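Local coordinates for protein muramidase (Trichobolus zukalii, PDB 6ZMV) that hydrolyses the glycan strands of bacterial peptidoglycan as a fungal lysozyme (muramidase) of glycoside hydrolase family 25, at residues 72-77 with 120-125; 131-136 with 152-157; 135-140 with 167-172; 175-180 with 191-196. One frame throughout, in Å; residues are numbered along the deposited sequence.

Contact 1. Residues 72-77 with 120-125. With SO4 (sulfate ion), chain G.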
# COMPACT_ATOMS: atom_id res chain seq x y z
N GLN A 72 -10.11 10.77 4.29
CA GLN A 72 -8.72 10.39 4.01
C GLN A 72 -8.56 9.80 2.60
O GLN A 72 -7.54 10.10 1.97
CB GLN A 72 -8.22 9.48 5.12
CG GLN A 72 -7.82 10.32 6.32
CD GLN A 72 -7.28 9.55 7.50
OE1 GLN A 72 -6.38 8.72 7.41
NE2 GLN A 72 -7.78 9.90 8.69
N ALA A 73 -9.54 9.09 2.10
CA ALA A 73 -9.48 8.64 0.70
C ALA A 73 -9.48 9.84 -0.25
O ALA A 73 -8.71 9.84 -1.21
CB ALA A 73 -10.61 7.70 0.35
N ASP A 74 -10.27 10.87 0.04
CA ASP A 74 -10.31 12.05 -0.85
C ASP A 74 -8.92 12.71 -0.84
O ASP A 74 -8.38 13.11 -1.88
CB ASP A 74 -11.31 13.09 -0.31
CG ASP A 74 -12.74 12.78 -0.63
OD1 ASP A 74 -12.99 11.90 -1.44
OD2 ASP A 74 -13.61 13.44 -0.01
N PHE A 75 -8.34 12.87 0.36
CA PHE A 75 -7.05 13.53 0.53
C PHE A 75 -5.94 12.76 -0.20
O PHE A 75 -5.14 13.34 -0.93
CB PHE A 75 -6.78 13.72 2.02
CG PHE A 75 -5.49 14.41 2.31
CD1 PHE A 75 -5.28 15.72 1.90
CD2 PHE A 75 -4.53 13.81 3.10
CE1 PHE A 75 -4.08 16.34 2.22
CE2 PHE A 75 -3.32 14.40 3.36
CZ PHE A 75 -3.10 15.66 2.92
N PHE A 76 -5.91 11.47 -0.00
CA PHE A 76 -4.94 10.58 -0.70
C PHE A 76 -5.08 10.73 -2.21
O PHE A 76 -4.12 10.90 -2.93
CB PHE A 76 -5.16 9.16 -0.24
CG PHE A 76 -4.37 8.12 -0.96
CD1 PHE A 76 -3.01 8.21 -1.11
CD2 PHE A 76 -5.02 7.01 -1.46
CE1 PHE A 76 -2.30 7.20 -1.73
CE2 PHE A 76 -4.31 5.97 -2.07
CZ PHE A 76 -2.93 6.08 -2.17
N PHE A 77 -6.32 10.60 -2.68
CA PHE A 77 -6.58 10.57 -4.12
C PHE A 77 -6.11 11.87 -4.77
O PHE A 77 -5.55 11.78 -5.90
CB PHE A 77 -8.07 10.33 -4.34
CG PHE A 77 -8.45 10.29 -5.80
CD1 PHE A 77 -8.14 9.18 -6.57
CD2 PHE A 77 -9.04 11.41 -6.40
CE1 PHE A 77 -8.48 9.16 -7.92
CE2 PHE A 77 -9.44 11.37 -7.72
CZ PHE A 77 -9.11 10.26 -8.47
N VAL A 120 -12.12 2.47 1.49
CA VAL A 120 -12.03 1.56 0.32
C VAL A 120 -13.06 1.92 -0.76
O VAL A 120 -12.70 1.99 -1.95
CB VAL A 120 -12.19 0.11 0.80
CG1 VAL A 120 -12.60 -0.85 -0.30
CG2 VAL A 120 -10.97 -0.38 1.56
N ASN A 121 -14.29 2.13 -0.34
CA ASN A 121 -15.37 2.42 -1.28
C ASN A 121 -15.21 3.82 -1.82
O ASN A 121 -15.47 4.04 -3.01
CB ASN A 121 -16.73 2.18 -0.64
CG ASN A 121 -17.03 0.70 -0.53
OD1 ASN A 121 -17.16 0.01 -1.55
ND2 ASN A 121 -17.10 0.18 0.68
N ARG A 122 -14.82 4.80 -1.02
CA ARG A 122 -14.55 6.15 -1.56
C ARG A 122 -13.45 6.08 -2.62
O ARG A 122 -13.60 6.68 -3.71
CB ARG A 122 -14.17 7.10 -0.45
CG ARG A 122 -14.12 8.54 -0.87
CD ARG A 122 -15.40 9.05 -1.47
NE ARG A 122 -15.31 10.48 -1.64
CZ ARG A 122 -16.35 11.27 -1.76
NH1 ARG A 122 -17.58 10.80 -1.79
NH2 ARG A 122 -16.15 12.56 -1.90
N TYR A 123 -12.37 5.36 -2.35
CA TYR A 123 -11.28 5.23 -3.32
C TYR A 123 -11.77 4.56 -4.61
O TYR A 123 -11.37 5.02 -5.72
CB TYR A 123 -10.09 4.49 -2.68
CG TYR A 123 -8.90 4.48 -3.60
CD1 TYR A 123 -8.03 5.55 -3.59
CD2 TYR A 123 -8.69 3.43 -4.51
CE1 TYR A 123 -6.98 5.59 -4.49
CE2 TYR A 123 -7.63 3.46 -5.39
CZ TYR A 123 -6.79 4.57 -5.41
OH TYR A 123 -5.67 4.57 -6.27
N LYS A 124 -12.61 3.55 -4.50
CA LYS A 124 -13.19 2.88 -5.65
C LYS A 124 -13.97 3.85 -6.53
O LYS A 124 -13.80 3.82 -7.76
CB LYS A 124 -14.07 1.73 -5.17
CG LYS A 124 -14.96 1.01 -6.18
CD LYS A 124 -14.24 0.18 -7.12
CE LYS A 124 -15.22 -0.61 -7.96
NZ LYS A 124 -14.52 -1.24 -9.10
N THR A 125 -14.85 4.67 -5.95
CA THR A 125 -15.62 5.59 -6.81
C THR A 125 -14.71 6.63 -7.42
O THR A 125 -14.96 7.04 -8.56
CB THR A 125 -16.83 6.19 -6.10
OG1 THR A 125 -17.68 6.69 -7.13
CG2 THR A 125 -16.47 7.24 -5.08
S SO4 G . -11.25 -3.56 -9.32
O1 SO4 G . -12.01 -2.70 -8.45
O2 SO4 G . -9.92 -3.50 -8.80
O3 SO4 G . -11.78 -4.90 -9.19
O4 SO4 G . -11.25 -3.11 -10.70
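D74 and R122 join helices 69-78 and 109-127 by a salt bridge on the partly exposed side of the contact, described here for one of the two modelled conformers of R122. The main bond runs from R122 NE to D74 OD1 at 2.7 Å, with an N-H...O angle of 166°. NE meets OD1 on the syn side of the carboxylate, and OD1 lies close to the guanidinium plane. R122 NH2 adds only weak bonds, at 3.3 Å to both D74 OD1 and D74 OD2, with the carboxylate and guanidinium planes turned well apart. R122 starts with CG anti to its backbone N and then bends at chi2 (56°), which swings CD round toward the acid. An alanine at D74 would probably leave the R122 guanidinium without its carboxylate mate across the helix pair and freer to turn.

Beneath the charged pair the helices come close at A73, whose CB rests 3.7 Å from R122 CB. The short helical segments approach to 8.8 Å between axes and cross at -41°. Both belong to the layer of helices around the barrel of this family 25 enzyme, a TIM-barrel relative.

The aromatic packing centres on Y123. Its CE1 touches F76 CE2 at 3.6 Å, in a pair of nearly parallel rings slid so far apart that they barely overlap. F77 turns its ring edge to the same Y123 CE1 through CD1, 4.3 Å away. Y123 OH is hydrogen-bonded outside the pair, to G81 O and G92 N. K124 NZ bonds O1 of a sulfate ion, probably from the crystallisation liquor, and also G128 O.

Contact 2. Residues 131-136 with 152-157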
# COMPACT_ATOMS: atom_id res chain seq x y z
N PRO A 131 -8.55 -0.10 -3.70
CA PRO A 131 -7.18 0.02 -3.29
C PRO A 131 -6.66 -1.32 -2.80
O PRO A 131 -7.40 -2.22 -2.43
CB PRO A 131 -7.24 1.02 -2.14
CG PRO A 131 -8.58 0.70 -1.50
CD PRO A 131 -9.50 0.31 -2.63
N MET A 132 -5.35 -1.39 -2.71
CA MET A 132 -4.69 -2.46 -1.93
C MET A 132 -4.76 -2.10 -0.45
O MET A 132 -4.79 -0.90 -0.10
CB MET A 132 -3.22 -2.61 -2.37
CG MET A 132 -3.06 -2.69 -3.88
SD MET A 132 -1.52 -3.34 -4.48
CE MET A 132 -0.45 -1.99 -3.99
N ILE A 133 -4.73 -3.11 0.41
CA ILE A 133 -4.68 -2.94 1.88
C ILE A 133 -3.38 -3.53 2.37
O ILE A 133 -3.17 -4.75 2.15
CB ILE A 133 -5.89 -3.54 2.58
CG1 ILE A 133 -7.15 -2.79 2.16
CG2 ILE A 133 -5.69 -3.51 4.08
CD1 ILE A 133 -8.44 -3.47 2.66
N TYR A 134 -2.59 -2.75 3.07
CA TYR A 134 -1.36 -3.19 3.75
C TYR A 134 -1.67 -3.43 5.20
O TYR A 134 -2.28 -2.57 5.88
CB TYR A 134 -0.27 -2.12 3.61
CG TYR A 134 0.95 -2.35 4.47
CD1 TYR A 134 0.97 -1.95 5.79
CD2 TYR A 134 2.10 -2.89 3.94
CE1 TYR A 134 2.11 -2.12 6.56
CE2 TYR A 134 3.23 -3.08 4.71
CZ TYR A 134 3.24 -2.70 6.03
OH TYR A 134 4.38 -2.84 6.78
N THR A 135 -1.22 -4.56 5.70
CA THR A 135 -1.36 -4.89 7.12
C THR A 135 -0.34 -5.95 7.49
O THR A 135 0.06 -6.78 6.65
CB THR A 135 -2.80 -5.38 7.44
OG1 THR A 135 -3.00 -5.56 8.84
CG2 THR A 135 -3.22 -6.61 6.68
N GLY A 136 -0.06 -6.05 8.78
CA GLY A 136 0.50 -7.28 9.35
C GLY A 136 -0.60 -8.21 9.79
O GLY A 136 -1.74 -7.79 9.96
N THR A 152 -12.36 -10.24 -1.17
CA THR A 152 -12.71 -10.46 -2.58
C THR A 152 -12.54 -9.23 -3.46
O THR A 152 -12.68 -9.36 -4.64
CB THR A 152 -14.13 -11.01 -2.75
OG1 THR A 152 -15.07 -10.03 -2.29
CG2 THR A 152 -14.36 -12.28 -1.97
N THR A 153 -12.12 -8.11 -2.89
CA THR A 153 -12.09 -6.83 -3.59
C THR A 153 -10.74 -6.11 -3.54
O THR A 153 -10.34 -5.57 -4.56
CB THR A 153 -13.16 -5.90 -3.04
OG1 THR A 153 -13.08 -5.80 -1.63
CG2 THR A 153 -14.54 -6.37 -3.47
N CYS A 154 -10.07 -6.10 -2.40
CA CYS A 154 -8.86 -5.32 -2.20
C CYS A 154 -7.65 -6.19 -2.14
O CYS A 154 -7.55 -7.06 -1.27
CB CYS A 154 -8.99 -4.55 -0.90
SG CYS A 154 -10.36 -3.37 -0.83
N PRO A 155 -6.66 -6.03 -3.05
CA PRO A 155 -5.44 -6.85 -2.95
C PRO A 155 -4.74 -6.65 -1.62
O PRO A 155 -4.67 -5.52 -1.12
CB PRO A 155 -4.55 -6.32 -4.05
CG PRO A 155 -5.57 -5.81 -5.08
CD PRO A 155 -6.65 -5.18 -4.24
N LEU A 156 -4.26 -7.75 -1.03
CA LEU A 156 -3.56 -7.74 0.26
C LEU A 156 -2.08 -7.53 0.07
O LEU A 156 -1.43 -8.28 -0.67
CB LEU A 156 -3.85 -9.05 0.99
CG LEU A 156 -3.06 -9.30 2.26
CD1 LEU A 156 -3.41 -8.29 3.34
CD2 LEU A 156 -3.26 -10.70 2.75
N VAL A 157 -1.54 -6.55 0.78
CA VAL A 157 -0.08 -6.37 0.95
C VAL A 157 0.23 -6.78 2.38
O VAL A 157 -0.21 -6.11 3.32
CB VAL A 157 0.39 -4.97 0.61
CG1 VAL A 157 1.89 -4.86 0.70
CG2 VAL A 157 -0.13 -4.55 -0.78
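I133 is bonded to segment 152-157 through both its backbone N and its O: I133 N donates to P155 O at 2.9 Å, and I133 O accepts from V157 N at 2.8 Å in a nearly straight bond. T135 N then bonds V157 O at 3.0 Å. This alternation is the parallel pattern, with I133 level with L156 and Y134 with V157. CA-H...O contacts supplement it, M132 CA lying 3.2 Å from P155 O.

The apolar contacts divide between the two faces of the sheet. On the face of Y134 and V157, V157 CG1 comes to the edge of the Y134 ring at CD2, 3.8 Å away, while V157 CG2 packs on M132 CB. M132 CG also meets P155 CB, the two side chains crossing at about a right angle. On the face of I133, its CD1 lies 3.8 Å from C154 CB. The carbonyl P131 O, buried here, has no polar partner.

Strands 132-136 and 156-159 are the ends of a beta-alpha-beta unit whose helix is 137-144. Strand 93-95 pairs with the other edge of 132-136, I133 packs outward on I116 of helix 109-127 and on W140, and Y134 OH bonds Q179 of strand 177-181.

Contact 3. Residues 135-140 with 167-172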
# COMPACT_ATOMS: atom_id res chain seq x y z
N THR A 135 -1.22 -4.56 5.70
CA THR A 135 -1.36 -4.89 7.12
C THR A 135 -0.34 -5.95 7.49
O THR A 135 0.06 -6.78 6.65
CB THR A 135 -2.80 -5.38 7.44
OG1 THR A 135 -3.00 -5.56 8.84
CG2 THR A 135 -3.22 -6.61 6.68
N GLY A 136 -0.06 -6.05 8.78
CA GLY A 136 0.50 -7.28 9.35
C GLY A 136 -0.60 -8.21 9.79
O GLY A 136 -1.74 -7.79 9.96
N TYR A 137 -0.26 -9.45 10.06
CA TYR A 137 -1.25 -10.49 10.38
C TYR A 137 -1.91 -10.15 11.73
O TYR A 137 -3.14 -10.10 11.82
CB TYR A 137 -0.56 -11.84 10.49
CG TYR A 137 -1.49 -12.95 10.92
CD1 TYR A 137 -2.25 -13.58 9.96
CD2 TYR A 137 -1.58 -13.36 12.23
CE1 TYR A 137 -3.13 -14.57 10.31
CE2 TYR A 137 -2.43 -14.38 12.56
CZ TYR A 137 -3.24 -14.97 11.61
OH TYR A 137 -4.07 -15.99 11.95
N TYR A 138 -1.12 -9.92 12.77
CA TYR A 138 -1.72 -9.72 14.09
C TYR A 138 -2.49 -8.39 14.16
O TYR A 138 -3.50 -8.35 14.87
CB TYR A 138 -0.72 -9.84 15.23
CG TYR A 138 -0.19 -11.24 15.32
CD1 TYR A 138 -1.02 -12.26 15.74
CD2 TYR A 138 1.09 -11.56 14.95
CE1 TYR A 138 -0.60 -13.57 15.81
CE2 TYR A 138 1.52 -12.87 14.98
CZ TYR A 138 0.67 -13.88 15.40
OH TYR A 138 1.19 -15.17 15.40
N TRP A 139 -2.06 -7.37 13.43
CA TRP A 139 -2.79 -6.11 13.38
C TRP A 139 -4.19 -6.39 12.85
O TRP A 139 -5.20 -5.98 13.38
CB TRP A 139 -2.07 -5.03 12.54
CG TRP A 139 -2.71 -3.69 12.71
CD1 TRP A 139 -2.34 -2.75 13.62
CD2 TRP A 139 -3.89 -3.19 12.06
NE1 TRP A 139 -3.17 -1.67 13.54
CE2 TRP A 139 -4.16 -1.93 12.64
CE3 TRP A 139 -4.76 -3.66 11.08
CZ2 TRP A 139 -5.27 -1.17 12.28
CZ3 TRP A 139 -5.84 -2.90 10.71
CH2 TRP A 139 -6.12 -1.69 11.34
N TRP A 140 -4.26 -7.10 11.73
CA TRP A 140 -5.60 -7.34 11.10
C TRP A 140 -6.47 -8.17 12.05
O TRP A 140 -7.66 -7.91 12.19
CB TRP A 140 -5.40 -8.06 9.76
CG TRP A 140 -6.63 -8.06 8.93
CD1 TRP A 140 -7.58 -9.01 8.81
CD2 TRP A 140 -7.15 -6.90 8.24
NE1 TRP A 140 -8.63 -8.54 8.05
CE2 TRP A 140 -8.39 -7.26 7.71
CE3 TRP A 140 -6.67 -5.61 8.00
CZ2 TRP A 140 -9.15 -6.38 6.96
CZ3 TRP A 140 -7.42 -4.74 7.25
CH2 TRP A 140 -8.65 -5.12 6.78
N GLU A 167 0.84 -17.14 7.95
CA GLU A 167 -0.62 -17.29 7.77
C GLU A 167 -1.17 -16.03 7.08
O GLU A 167 -0.74 -14.89 7.36
CB GLU A 167 -1.31 -17.53 9.11
CG GLU A 167 -0.92 -18.88 9.70
CD GLU A 167 -1.64 -20.04 9.05
OE1 GLU A 167 -2.82 -19.85 8.63
OE2 GLU A 167 -1.04 -21.12 8.96
N ILE A 168 -2.18 -16.26 6.24
CA ILE A 168 -2.84 -15.17 5.52
C ILE A 168 -4.06 -14.75 6.33
O ILE A 168 -4.93 -15.58 6.62
CB ILE A 168 -3.20 -15.60 4.11
CG1 ILE A 168 -2.08 -16.31 3.33
CG2 ILE A 168 -3.74 -14.43 3.33
CD1 ILE A 168 -0.84 -15.48 3.15
N PRO A 169 -4.16 -13.46 6.72
CA PRO A 169 -5.28 -13.05 7.54
C PRO A 169 -6.55 -12.82 6.69
O PRO A 169 -6.49 -12.80 5.45
CB PRO A 169 -4.80 -11.69 8.09
CG PRO A 169 -3.88 -11.13 6.93
CD PRO A 169 -3.21 -12.38 6.41
N GLY A 170 -7.66 -12.63 7.39
CA GLY A 170 -8.84 -11.99 6.81
C GLY A 170 -9.50 -12.80 5.73
O GLY A 170 -10.25 -12.21 4.97
N GLY A 171 -9.28 -14.09 5.64
CA GLY A 171 -9.93 -14.84 4.56
C GLY A 171 -9.42 -14.48 3.18
O GLY A 171 -9.99 -14.97 2.19
N TRP A 172 -8.35 -13.71 3.08
CA TRP A 172 -7.70 -13.54 1.74
C TRP A 172 -7.16 -14.87 1.28
O TRP A 172 -6.72 -15.69 2.09
CB TRP A 172 -6.60 -12.50 1.86
CG TRP A 172 -6.99 -11.07 1.61
CD1 TRP A 172 -7.20 -10.51 0.38
CD2 TRP A 172 -7.18 -10.00 2.54
NE1 TRP A 172 -7.51 -9.19 0.49
CE2 TRP A 172 -7.47 -8.84 1.81
CE3 TRP A 172 -7.08 -9.93 3.92
CZ2 TRP A 172 -7.69 -7.60 2.46
CZ3 TRP A 172 -7.33 -8.73 4.56
CH2 TRP A 172 -7.58 -7.57 3.82
O HOH W 1 -6.38 -16.19 9.55
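W140 receives the edge of W172 on one face of its indole. W172 CZ3 stands 3.6 Å from W140 CE2, offset toward the rim, and W172 CH2 is 3.7 Å from W140 CZ2. The six-membered rings are turned 65° apart with centroids separated by 5.2 Å, a T-shaped stack. W140 has CG anti to its backbone N (chi1 -167°), which sets CG on the side of the loop. Both indole nitrogens are bonded outside the pair, W140 NE1 to S147 O and W172 NE1 to C154 O, and these bonds limit how either ring can turn.

The loop backbone that faces the helix is a type I' turn from P169 to W172, closed by W172 N on P169 O. It lies in the connection between strands 156-159 and 177-181, packed on the first turn of the helix that follows strand 132-136. G170 CA sits 3.7 Å from W140 NE1, and a side chain on G170 would run into that nitrogen.

P169 CB wedges between two aromatic rings, 3.7 Å from Y137 CD1 and 3.9 Å from W140 CD1. Y137 also has CG anti to its backbone N, and its ring lies alongside E167, with CE1 3.7 Å from E167 CB. The E167 carboxylate leads away from the contact, its chain bent at chi2. One water links Y137 OH and I168 O, weakly at both ends.

Contact 4. Residues 175-180 with 191-196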
# COMPACT_ATOMS: atom_id res chain seq x y z
N GLN A 175 -1.56 -13.29 -0.28
CA GLN A 175 -1.11 -11.89 -0.41
C GLN A 175 -0.77 -11.63 -1.87
O GLN A 175 -0.18 -12.46 -2.55
CB GLN A 175 0.10 -11.65 0.49
CG GLN A 175 1.48 -12.00 -0.07
CD GLN A 175 1.81 -13.45 -0.33
OE1 GLN A 175 2.88 -13.75 -0.94
NE2 GLN A 175 1.01 -14.32 0.18
N THR A 176 -1.12 -10.45 -2.34
CA THR A 176 -0.69 -9.95 -3.65
C THR A 176 0.78 -9.51 -3.60
O THR A 176 1.55 -9.73 -4.57
CB THR A 176 -1.67 -8.90 -4.15
OG1 THR A 176 -2.94 -9.51 -4.33
CG2 THR A 176 -1.21 -8.26 -5.42
N ILE A 177 1.16 -8.83 -2.55
CA ILE A 177 2.54 -8.37 -2.31
C ILE A 177 2.89 -8.78 -0.89
O ILE A 177 2.05 -8.65 0.01
CB ILE A 177 2.72 -6.86 -2.59
CG1 ILE A 177 2.40 -6.51 -4.05
CG2 ILE A 177 4.09 -6.35 -2.17
CD1 ILE A 177 2.17 -5.04 -4.32
N TRP A 178 4.12 -9.21 -0.68
CA TRP A 178 4.72 -9.49 0.63
C TRP A 178 5.80 -8.47 0.92
O TRP A 178 6.78 -8.38 0.16
CB TRP A 178 5.29 -10.90 0.57
CG TRP A 178 6.00 -11.40 1.77
CD1 TRP A 178 5.93 -10.99 3.06
CD2 TRP A 178 6.93 -12.47 1.77
NE1 TRP A 178 6.73 -11.75 3.87
CE2 TRP A 178 7.37 -12.67 3.10
CE3 TRP A 178 7.46 -13.29 0.75
CZ2 TRP A 178 8.35 -13.62 3.42
CZ3 TRP A 178 8.36 -14.27 1.09
CH2 TRP A 178 8.79 -14.45 2.41
N GLN A 179 5.69 -7.75 2.01
CA GLN A 179 6.75 -6.88 2.53
C GLN A 179 7.56 -7.74 3.49
O GLN A 179 7.07 -8.06 4.58
CB GLN A 179 6.20 -5.62 3.18
CG GLN A 179 7.31 -4.63 3.49
CD GLN A 179 6.82 -3.51 4.40
OE1 GLN A 179 6.50 -3.77 5.59
NE2 GLN A 179 6.67 -2.35 3.81
N PHE A 180 8.75 -8.12 3.09
CA PHE A 180 9.49 -9.19 3.83
C PHE A 180 10.69 -8.69 4.63
O PHE A 180 11.21 -9.47 5.41
CB PHE A 180 9.93 -10.29 2.88
CG PHE A 180 10.86 -9.87 1.78
CD1 PHE A 180 12.24 -9.94 2.00
CD2 PHE A 180 10.41 -9.48 0.52
CE1 PHE A 180 13.11 -9.63 0.97
CE2 PHE A 180 11.30 -9.19 -0.51
CZ PHE A 180 12.63 -9.25 -0.27
N ASP A 191 9.90 -5.56 -0.92
CA ASP A 191 8.62 -6.17 -1.29
C ASP A 191 8.82 -7.23 -2.39
O ASP A 191 9.74 -7.16 -3.17
CB ASP A 191 7.63 -5.11 -1.76
CG ASP A 191 7.30 -4.09 -0.68
OD1 ASP A 191 6.61 -4.46 0.28
OD2 ASP A 191 7.76 -2.93 -0.80
N SER A 192 7.88 -8.17 -2.42
CA SER A 192 7.84 -9.20 -3.48
C SER A 192 6.40 -9.40 -3.96
O SER A 192 5.51 -9.69 -3.12
CB SER A 192 8.39 -10.51 -2.94
OG SER A 192 8.46 -11.50 -3.95
N PHE A 193 6.19 -9.22 -5.24
CA PHE A 193 4.88 -9.48 -5.82
C PHE A 193 4.71 -10.98 -6.07
O PHE A 193 5.63 -11.63 -6.54
CB PHE A 193 4.74 -8.68 -7.10
CG PHE A 193 3.56 -9.06 -7.94
CD1 PHE A 193 2.30 -8.57 -7.63
CD2 PHE A 193 3.69 -9.97 -8.98
CE1 PHE A 193 1.18 -8.95 -8.35
CE2 PHE A 193 2.56 -10.39 -9.68
CZ PHE A 193 1.34 -9.85 -9.38
N ASN A 194 3.51 -11.45 -5.79
CA ASN A 194 3.14 -12.88 -5.90
C ASN A 194 2.76 -13.26 -7.33
O ASN A 194 1.59 -13.24 -7.72
CB ASN A 194 2.02 -13.11 -4.91
CG ASN A 194 1.64 -14.56 -4.72
OD1 ASN A 194 1.98 -15.38 -5.56
ND2 ASN A 194 0.88 -14.91 -3.71
N GLY A 195 3.74 -13.67 -8.06
CA GLY A 195 3.58 -14.00 -9.48
C GLY A 195 4.60 -13.32 -10.37
O GLY A 195 5.58 -12.76 -9.90
N SER A 196 4.36 -13.42 -11.64
CA SER A 196 5.36 -13.02 -12.65
C SER A 196 5.20 -11.53 -13.03
O SER A 196 4.21 -10.90 -12.67
CB SER A 196 5.18 -13.86 -13.92
OG SER A 196 4.04 -13.45 -14.63
O HOH W 2 4.74 -12.31 -2.56
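N194 holds CG anti to its backbone N (chi1 -171°), which brings CG within 3.5 Å of Q175 O. Q175 has CG between its backbone N and carbonyl carbon (chi1 85°), the crowded position, and its chain bends at chi2; the two side chains cross at about a right angle. N194 ND2 donates to Q175 O at 2.9 Å, nearly along the C=O axis and close to the plane of its own amide. Q175 OE1 instead accepts from a water that also donates to S192 O.

The backbones form the antiparallel hairpin of strands 177-181 and 189-193. W178 and S192 are its hydrogen-bonded pair: W178 N to S192 O and S192 N to W178 O both measure 2.8 Å. Next to them N194 N reaches T176 O at 2.9 Å, giving N194 a second hold on the opposite segment. A leucine in place of N194 would probably leave Q175 O without this amide donor and slacken the tie beyond the end of the strand.

F193 CE1 meets T176 CG2 at 3.8 Å, and I177 CG1 touches the edge of the same ring at CD1. On the face of I177, F193, Q179 and D191, I177 CG2 packs on D191 CB at 3.8 Å, and D191 OD1 rests 3.2 Å from Q179 CB. F180 sets the CE2 edge of its ring against D191 C, with S192 CB close by.

The Q179 amide is gripped by Y134, Y161 and D6, and D191 OD2 lies near D6 OD2. This cluster of polar groups, with a glycerol on Q179 NE2, is consistent with a pocket at this end of the barrel.

In the fold
Along the chain contact 1 closes before contact 2 opens; contacts 2 and 3 both start from strand 132-136, sharing T135 and G136, and contact 4 comes last. Contacts 2 and 4 are parallel and antiparallel steps of one curled sheet, their centres about 11 Å apart; L156 O probably bonds T176 N, just ahead of strand 177-181. Contact 3 lies about 10 Å from contact 2 (centres) and packs the loop before strand 177-181 on helix 137-144. Contact 1 belongs to the outer helices, yet Y123 packs on P131 of contact 2. It is about 23 Å from contact 4, centre to centre, across the chain's centre. Together they cover strand-strand, helix-helix and helix-loop packing in one barrel.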